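Local coordinates for protein aromatic-amino-acid:2-oxoglutarate transaminase (Candida albicans, PDB 6HND) that probably catalyses pyridoxal phosphate-dependent transamination of aromatic amino acids, with 2-aminoadipate as a likely further substrate, at residues T246-Q251 and P322-L327; K265-A270 and G331-V336. All blocks are in the same frame, centred on the assembly; numbering follows the deposited sequence.

Interaction 1. Residues T246-Q251 and P322-L327; sequences TIATGQ and PSYLEL
The aromatic ring of Y324 points one edge at A248, just beyond the end of strand 243-246, and also meets T246, the last residue of that strand. Along 322-327 a turn precedes and carries this ring. P322 leads in from the preceding loop, its own ring turned from 246-251 and resting on L260. S323 then makes the turn. Its OG accepts a hydrogen bond from the backbone N of L325 at 2.9 Å, nearly straight (165°), an ST turn, and the same hydroxyl also bonds to E279 OE1. The other carboxylate oxygen of E279 takes a bond from the backbone N of Y324, so one acid fixes two consecutive residues of the turn. Y324 itself carries the contact: CG is anti to the carbonyl carbon (chi1 -81°), which directs the ring across to the other segment. Its CE2 meets A248 CB at 3.8 Å, with the methyl lying near the ring plane, whereas T246 CG2 approaches CE2 obliquely at 4.3 Å. No hydrogen bond crosses between the two segments; the polar ends are served by others, Y324 OH by Q258 and T246 OG1 by E187. L325 packs on V333 and R335 of strand 333-338. E326 OE2 accepts a hydrogen bond from the backbone N of S323 at 2.8 Å, from above the carboxylate plane, while also bonding H151; in return the backbone N of E326 reaches S323 O at 2.9 Å. L327 N bonds to Y324 O. The Y324 ring thus sits between helix 260-272, through R263 and I266, and the sheet of the large aminotransferase domain, through I277 of strand 276-280 and V333 of strand 333-338.

Interaction 2. Residues K265-A270 and G331-V336; sequences KIYDLA and GRVLRV
The aliphatic part of R332 lies against two residues of helix 260-272, Y267 and A270. Its CD lies 4.0 Å from A270 CB and 4.1 Å from Y267 CE1, so a single methylene touches residues almost one helical turn apart. Beyond CD the chain is bent (chi3 -51°), and A270 O comes to lie over one face of the guanidinium, 3.1 Å from NH1; the angle is too poor for a hydrogen bond, and the contact is probably electrostatic at most. The proper polar partners follow the helix in sequence: D274 forms a salt bridge with NH2, and the carbonyl of F275 accepts from NH1. The contact joins the helix to the seven-stranded mixed sheet of the fold type I aminotransferases, in which helix 260-272 is the crossover of a beta-alpha-beta unit from strand 243-246 to strand 276-280, and 333-338 lies parallel beside 276-280. Y267 reaches the start of that last strand because its CG stands anti to the backbone N (chi1 -175°), which swings the ring to R332 and V333. The ring plane is turned 80° from the guanidinium plane, and V333 CG2 sits 4.3 Å from CE1 of Y267, near the ring plane at its edge. A water joins the two polar ends: it bonds to Y267 OH and accepts from R332 NE at 2.9 Å, at the edge of the guanidinium and in its plane. The phenol oxygen also bonds to D328, whose carboxylate in turn receives the backbone N atoms of R332 and V333 and so ties the phenol to the loop leading into the strand. A270, the smallest of the three, points its methyl at R332 and also packs on F275 and on I277 of strand 276-280.

How the interactions relate
The two interactions are neighbours, their centres 9 Å apart, and their segments alternate along the chain in the order 246-251, 265-270, 322-327, 331-336. They meet directly: Y324 O of interaction 1 lies 3.6 Å from V333 CG2 of interaction 2, and L327 O lies 3.5 Å from Y267 CE2. I277 is shared, touching T246 and Y324 in interaction 1, and Y267, A270 and V333 in interaction 2. Interaction 1 is the nearer to the cofactor: I247 touches pyridoxal phosphate, although the T246 side chain is about 10 Å from it. Interaction 2 lies farther off, yet its strand runs on to T338 of that pocket.

Interaction 1. Residues T246-Q251 and P322-L327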
ATOM      1  N   THR B 246       2.218  16.809  15.351  1.00 32.41           N
ATOM      2  CA  THR B 246       3.522  17.437  15.661  1.00 32.31           C
ATOM      3  C   THR B 246       4.659  16.505  15.228  1.00 31.91           C
ATOM      4  O   THR B 246       4.665  15.335  15.585  1.00 30.68           O
ATOM      5  CB  THR B 246       3.602  17.824  17.146  1.00 32.09           C
ATOM      6  OG1 THR B 246       4.916  18.297  17.451  1.00 30.86           O
ATOM      7  CG2 THR B 246       3.236  16.677  18.062  1.00 33.34           C
ATOM      8  N   ILE B 247       5.600  17.060  14.481  1.00 32.86           N
ATOM      9  CA  ILE B 247       6.903  16.449  14.143  1.00 31.54           C
ATOM     10  C   ILE B 247       7.878  16.966  15.210  1.00 34.24           C
ATOM     11  O   ILE B 247       8.616  17.967  14.944  1.00 38.52           O
ATOM     12  CB  ILE B 247       7.267  16.819  12.686  1.00 32.21           C
ATOM     13  CG1 ILE B 247       6.092  16.575  11.738  1.00 33.94           C
ATOM     14  CG2 ILE B 247       8.521  16.074  12.234  1.00 32.21           C
ATOM     15  CD1 ILE B 247       6.098  17.421  10.490  1.00 37.02           C
ATOM     16  N   ALA B 248       7.835  16.370  16.406  1.00 32.02           N
ATOM     17  CA  ALA B 248       8.295  17.017  17.662  1.00 34.99           C
ATOM     18  C   ALA B 248       9.816  17.097  17.640  1.00 36.40           C
ATOM     19  O   ALA B 248      10.364  18.127  18.103  1.00 37.39           O
ATOM     20  CB  ALA B 248       7.780  16.309  18.905  1.00 30.02           C
ATOM     21  N   THR B 249      10.461  16.060  17.111  1.00 36.39           N
ATOM     22  CA  THR B 249      11.934  15.975  16.967  1.00 38.55           C
ATOM     23  C   THR B 249      12.308  16.217  15.493  1.00 37.60           C
ATOM     24  O   THR B 249      11.720  15.543  14.611  1.00 39.91           O
ATOM     25  CB  THR B 249      12.420  14.616  17.485  1.00 39.34           C
ATOM     26  OG1 THR B 249      11.855  14.419  18.788  1.00 36.32           O
ATOM     27  CG2 THR B 249      13.933  14.504  17.480  1.00 35.64           C
ATOM     28  N   GLY B 250      13.285  17.093  15.222  1.00 35.36           N
ATOM     29  CA  GLY B 250      13.725  17.414  13.843  1.00 34.91           C
ATOM     30  C   GLY B 250      12.540  17.836  12.984  1.00 33.40           C
ATOM     31  O   GLY B 250      12.360  17.278  11.911  1.00 31.72           O
ATOM     32  N   GLN B 251      11.730  18.763  13.502  1.00 36.77           N
ATOM     33  CA  GLN B 251      10.501  19.285  12.865  1.00 38.65           C
ATOM     34  C   GLN B 251      10.781  19.492  11.374  1.00 39.10           C
ATOM     35  O   GLN B 251      11.793  20.082  11.054  1.00 39.98           O
ATOM     36  CB  GLN B 251      10.053  20.570  13.575  1.00 40.28           C
ATOM     37  CG  GLN B 251       8.561  20.906  13.456  1.00 38.07           C
ATOM     38  CD  GLN B 251       8.209  21.618  12.180  1.00 36.79           C
ATOM     39  OE1 GLN B 251       9.064  22.270  11.594  1.00 34.22           O
ATOM     40  NE2 GLN B 251       6.954  21.500  11.746  1.00 32.77           N
ATOM     41  N   PRO B 322      12.731  11.789  24.688  1.00 38.97           N
ATOM     42  CA  PRO B 322      11.551  10.953  24.850  1.00 36.65           C
ATOM     43  C   PRO B 322      10.404  11.249  23.885  1.00 40.23           C
ATOM     44  O   PRO B 322      10.175  12.411  23.587  1.00 38.25           O
ATOM     45  CB  PRO B 322      11.093  11.254  26.272  1.00 38.22           C
ATOM     46  CG  PRO B 322      12.378  11.557  27.004  1.00 37.01           C
ATOM     47  CD  PRO B 322      13.172  12.335  25.987  1.00 39.79           C
ATOM     48  N   SER B 323       9.729  10.170  23.455  1.00 37.35           N
ATOM     49  CA  SER B 323       8.468  10.161  22.680  1.00 36.82           C
ATOM     50  C   SER B 323       7.317  10.573  23.599  1.00 39.10           C
ATOM     51  O   SER B 323       7.368  10.258  24.808  1.00 35.39           O
ATOM     52  CB  SER B 323       8.224   8.781  22.051  1.00 38.24           C
ATOM     53  OG  SER B 323       6.883   8.622  21.578  1.00 32.80           O
ATOM     54  N   TYR B 324       6.296  11.201  23.019  1.00 37.44           N
ATOM     55  CA  TYR B 324       4.959  11.382  23.641  1.00 37.27           C
ATOM     56  C   TYR B 324       4.405  10.049  24.172  1.00 35.05           C
ATOM     57  O   TYR B 324       3.580  10.105  25.094  1.00 38.67           O
ATOM     58  CB  TYR B 324       4.015  12.097  22.665  1.00 35.40           C
ATOM     59  CG  TYR B 324       4.221  13.597  22.639  1.00 34.74           C
ATOM     60  CD1 TYR B 324       3.606  14.410  23.588  1.00 35.24           C
ATOM     61  CD2 TYR B 324       5.059  14.201  21.717  1.00 31.12           C
ATOM     62  CE1 TYR B 324       3.763  15.787  23.579  1.00 33.62           C
ATOM     63  CE2 TYR B 324       5.235  15.578  21.698  1.00 31.65           C
ATOM     64  CZ  TYR B 324       4.597  16.371  22.641  1.00 32.79           C
ATOM     65  OH  TYR B 324       4.778  17.719  22.667  1.00 33.12           O
ATOM     66  N   LEU B 325       4.810   8.900  23.631  1.00 36.19           N
ATOM     67  CA  LEU B 325       4.373   7.559  24.129  1.00 35.61           C
ATOM     68  C   LEU B 325       4.781   7.423  25.602  1.00 36.72           C
ATOM     69  O   LEU B 325       4.073   6.731  26.372  1.00 36.17           O
ATOM     70  CB  LEU B 325       5.035   6.435  23.319  1.00 33.84           C
ATOM     71  CG  LEU B 325       4.557   6.182  21.880  1.00 33.06           C
ATOM     72  CD1 LEU B 325       5.341   5.029  21.262  1.00 32.15           C
ATOM     73  CD2 LEU B 325       3.058   5.908  21.795  1.00 31.91           C
ATOM     74  N   GLU B 326       5.926   8.010  25.949  1.00 34.46           N
ATOM     75  CA  GLU B 326       6.569   7.835  27.270  1.00 36.77           C
ATOM     76  C   GLU B 326       5.772   8.634  28.306  1.00 34.50           C
ATOM     77  O   GLU B 326       5.899   8.295  29.468  1.00 36.26           O
ATOM     78  CB  GLU B 326       8.051   8.205  27.196  1.00 33.26           C
ATOM     79  CG  GLU B 326       8.812   7.203  26.354  1.00 38.62           C
ATOM     80  CD  GLU B 326      10.241   7.569  26.000  1.00 39.65           C
ATOM     81  OE1 GLU B 326      11.056   7.566  26.896  1.00 42.39           O
ATOM     82  OE2 GLU B 326      10.528   7.807  24.813  1.00 44.32           O
ATOM     83  N   LEU B 327       4.977   9.616  27.876  1.00 29.36           N
ATOM     84  CA  LEU B 327       4.111  10.440  28.748  1.00 35.03           C
ATOM     85  C   LEU B 327       2.703   9.865  28.818  1.00 35.97           C
ATOM     86  O   LEU B 327       2.005  10.137  29.804  1.00 41.51           O
ATOM     87  CB  LEU B 327       4.066  11.861  28.178  1.00 36.80           C
ATOM     88  CG  LEU B 327       5.435  12.518  28.006  1.00 35.57           C
ATOM     89  CD1 LEU B 327       5.279  13.953  27.572  1.00 35.66           C
ATOM     90  CD2 LEU B 327       6.225  12.443  29.305  1.00 40.47           C
TER

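Interaction 2. Residues K265-A270 and G331-V336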
ATOM      1  N   LYS B 265       4.253  19.663  28.896  1.00 37.28           N
ATOM      2  CA  LYS B 265       3.248  20.752  28.869  1.00 42.88           C
ATOM      3  C   LYS B 265       2.245  20.522  27.730  1.00 37.91           C
ATOM      4  O   LYS B 265       1.084  20.783  27.940  1.00 38.83           O
ATOM      5  CB  LYS B 265       3.936  22.115  28.767  1.00 47.99           C
ATOM      6  CG  LYS B 265       4.869  22.453  29.920  1.00 50.78           C
ATOM      7  CD  LYS B 265       5.095  23.937  30.022  1.00 59.66           C
ATOM      8  CE  LYS B 265       6.555  24.315  30.097  1.00 61.89           C
ATOM      9  NZ  LYS B 265       7.144  23.925  31.393  1.00 56.28           N
ATOM     10  N   ILE B 266       2.698  20.104  26.546  1.00 38.82           N
ATOM     11  CA  ILE B 266       1.817  19.788  25.381  1.00 33.44           C
ATOM     12  C   ILE B 266       0.898  18.636  25.785  1.00 33.02           C
ATOM     13  O   ILE B 266      -0.298  18.749  25.543  1.00 34.34           O
ATOM     14  CB  ILE B 266       2.643  19.442  24.121  1.00 32.87           C
ATOM     15  CG1 ILE B 266       3.479  20.622  23.611  1.00 31.83           C
ATOM     16  CG2 ILE B 266       1.740  18.879  23.028  1.00 30.25           C
ATOM     17  CD1 ILE B 266       2.656  21.829  23.197  1.00 33.03           C
ATOM     18  N   TYR B 267       1.433  17.582  26.408  1.00 35.67           N
ATOM     19  CA  TYR B 267       0.643  16.397  26.837  1.00 37.04           C
ATOM     20  C   TYR B 267      -0.436  16.834  27.833  1.00 39.29           C
ATOM     21  O   TYR B 267      -1.644  16.451  27.657  1.00 41.44           O
ATOM     22  CB  TYR B 267       1.527  15.294  27.424  1.00 40.47           C
ATOM     23  CG  TYR B 267       0.730  14.059  27.744  1.00 40.80           C
ATOM     24  CD1 TYR B 267       0.355  13.192  26.738  1.00 44.01           C
ATOM     25  CD2 TYR B 267       0.310  13.775  29.027  1.00 39.21           C
ATOM     26  CE1 TYR B 267      -0.418  12.071  26.994  1.00 43.07           C
ATOM     27  CE2 TYR B 267      -0.440  12.645  29.307  1.00 43.05           C
ATOM     28  CZ  TYR B 267      -0.821  11.800  28.282  1.00 44.91           C
ATOM     29  OH  TYR B 267      -1.567  10.686  28.506  1.00 52.96           O
ATOM     30  N   ASP B 268      -0.043  17.659  28.805  1.00 34.56           N
ATOM     31  CA  ASP B 268      -0.950  18.151  29.873  1.00 38.49           C
ATOM     32  C   ASP B 268      -2.077  18.941  29.218  1.00 33.87           C
ATOM     33  O   ASP B 268      -3.224  18.794  29.668  1.00 32.74           O
ATOM     34  CB  ASP B 268      -0.203  18.965  30.946  1.00 43.04           C
ATOM     35  CG  ASP B 268       0.595  18.104  31.915  1.00 41.41           C
ATOM     36  OD1 ASP B 268       0.457  16.867  31.861  1.00 45.61           O
ATOM     37  OD2 ASP B 268       1.371  18.675  32.692  1.00 47.53           O
ATOM     38  N   LEU B 269      -1.771  19.723  28.183  1.00 33.90           N
ATOM     39  CA  LEU B 269      -2.811  20.472  27.418  1.00 37.49           C
ATOM     40  C   LEU B 269      -3.660  19.482  26.605  1.00 37.01           C
ATOM     41  O   LEU B 269      -4.863  19.723  26.455  1.00 34.21           O
ATOM     42  CB  LEU B 269      -2.153  21.503  26.510  1.00 39.70           C
ATOM     43  CG  LEU B 269      -1.562  22.709  27.233  1.00 39.62           C
ATOM     44  CD1 LEU B 269      -0.534  23.417  26.344  1.00 39.72           C
ATOM     45  CD2 LEU B 269      -2.685  23.651  27.665  1.00 37.74           C
ATOM     46  N   ALA B 270      -3.075  18.378  26.142  1.00 38.80           N
ATOM     47  CA  ALA B 270      -3.810  17.331  25.391  1.00 41.05           C
ATOM     48  C   ALA B 270      -4.861  16.692  26.312  1.00 37.17           C
ATOM     49  O   ALA B 270      -5.952  16.390  25.809  1.00 32.95           O
ATOM     50  CB  ALA B 270      -2.859  16.307  24.805  1.00 40.17           C
ATOM     51  N   GLY B 331      -3.448   6.082  25.912  1.00 40.39           N
ATOM     52  CA  GLY B 331      -3.476   5.734  24.479  1.00 38.73           C
ATOM     53  C   GLY B 331      -3.964   6.900  23.640  1.00 37.97           C
ATOM     54  O   GLY B 331      -4.532   6.659  22.573  1.00 33.79           O
ATOM     55  N   ARG B 332      -3.736   8.137  24.093  1.00 35.06           N
ATOM     56  CA  ARG B 332      -4.181   9.365  23.380  1.00 34.42           C
ATOM     57  C   ARG B 332      -3.122   9.744  22.333  1.00 34.14           C
ATOM     58  O   ARG B 332      -3.408  10.604  21.467  1.00 32.10           O
ATOM     59  CB  ARG B 332      -4.485  10.390  24.472  1.00 39.90           C
ATOM     60  CG  ARG B 332      -4.248  11.852  24.156  1.00 42.07           C
ATOM     61  CD  ARG B 332      -4.207  12.635  25.458  1.00 39.77           C
ATOM     62  NE  ARG B 332      -5.348  12.385  26.333  1.00 39.91           N
ATOM     63  CZ  ARG B 332      -6.580  12.847  26.138  1.00 40.68           C
ATOM     64  NH1 ARG B 332      -6.871  13.569  25.072  1.00 47.25           N
ATOM     65  NH2 ARG B 332      -7.535  12.595  27.017  1.00 39.37           N
ATOM     66  N   VAL B 333      -1.946   9.114  22.403  1.00 33.84           N
ATOM     67  CA  VAL B 333      -0.821   9.264  21.436  1.00 31.93           C
ATOM     68  C   VAL B 333      -0.827   8.115  20.427  1.00 35.16           C
ATOM     69  O   VAL B 333      -0.892   6.912  20.838  1.00 34.94           O
ATOM     70  CB  VAL B 333       0.532   9.301  22.164  1.00 33.66           C
ATOM     71  CG1 VAL B 333       1.713   9.297  21.208  1.00 34.67           C
ATOM     72  CG2 VAL B 333       0.593  10.502  23.091  1.00 35.15           C
ATOM     73  N   LEU B 334      -0.651   8.470  19.158  1.00 33.06           N
ATOM     74  CA  LEU B 334      -0.322   7.507  18.086  1.00 33.48           C
ATOM     75  C   LEU B 334       1.044   7.907  17.529  1.00 31.41           C
ATOM     76  O   LEU B 334       1.159   9.031  16.999  1.00 30.10           O
ATOM     77  CB  LEU B 334      -1.419   7.580  17.015  1.00 33.01           C
ATOM     78  CG  LEU B 334      -1.322   6.546  15.900  1.00 34.44           C
ATOM     79  CD1 LEU B 334      -2.682   6.349  15.260  1.00 33.79           C
ATOM     80  CD2 LEU B 334      -0.285   6.971  14.859  1.00 36.22           C
ATOM     81  N   ARG B 335       2.039   7.035  17.640  1.00 31.47           N
ATOM     82  CA  ARG B 335       3.404   7.328  17.105  1.00 32.94           C
ATOM     83  C   ARG B 335       3.546   6.746  15.691  1.00 32.64           C
ATOM     84  O   ARG B 335       3.281   5.529  15.503  1.00 28.89           O
ATOM     85  CB  ARG B 335       4.509   6.771  18.001  1.00 29.14           C
ATOM     86  CG  ARG B 335       5.893   6.962  17.403  1.00 31.37           C
ATOM     87  CD  ARG B 335       6.978   6.331  18.251  1.00 34.98           C
ATOM     88  NE  ARG B 335       8.333   6.494  17.731  1.00 34.86           N
ATOM     89  CZ  ARG B 335       9.075   7.585  17.846  1.00 34.23           C
ATOM     90  NH1 ARG B 335       8.589   8.668  18.425  1.00 33.62           N
ATOM     91  NH2 ARG B 335      10.301   7.591  17.343  1.00 37.50           N
ATOM     92  N   VAL B 336       3.952   7.578  14.735  1.00 31.84           N
ATOM     93  CA  VAL B 336       4.265   7.120  13.352  1.00 33.11           C
ATOM     94  C   VAL B 336       5.775   6.930  13.168  1.00 32.52           C
ATOM     95  O   VAL B 336       6.541   7.905  13.353  1.00 33.37           O
ATOM     96  CB  VAL B 336       3.697   8.127  12.337  1.00 35.11           C
ATOM     97  CG1 VAL B 336       4.024   7.721  10.898  1.00 31.87           C
ATOM     98  CG2 VAL B 336       2.203   8.264  12.552  1.00 36.30           C
TER
HETATM   99  O   HOH W   1      -4.094  10.916  28.552  1.00 40.26           O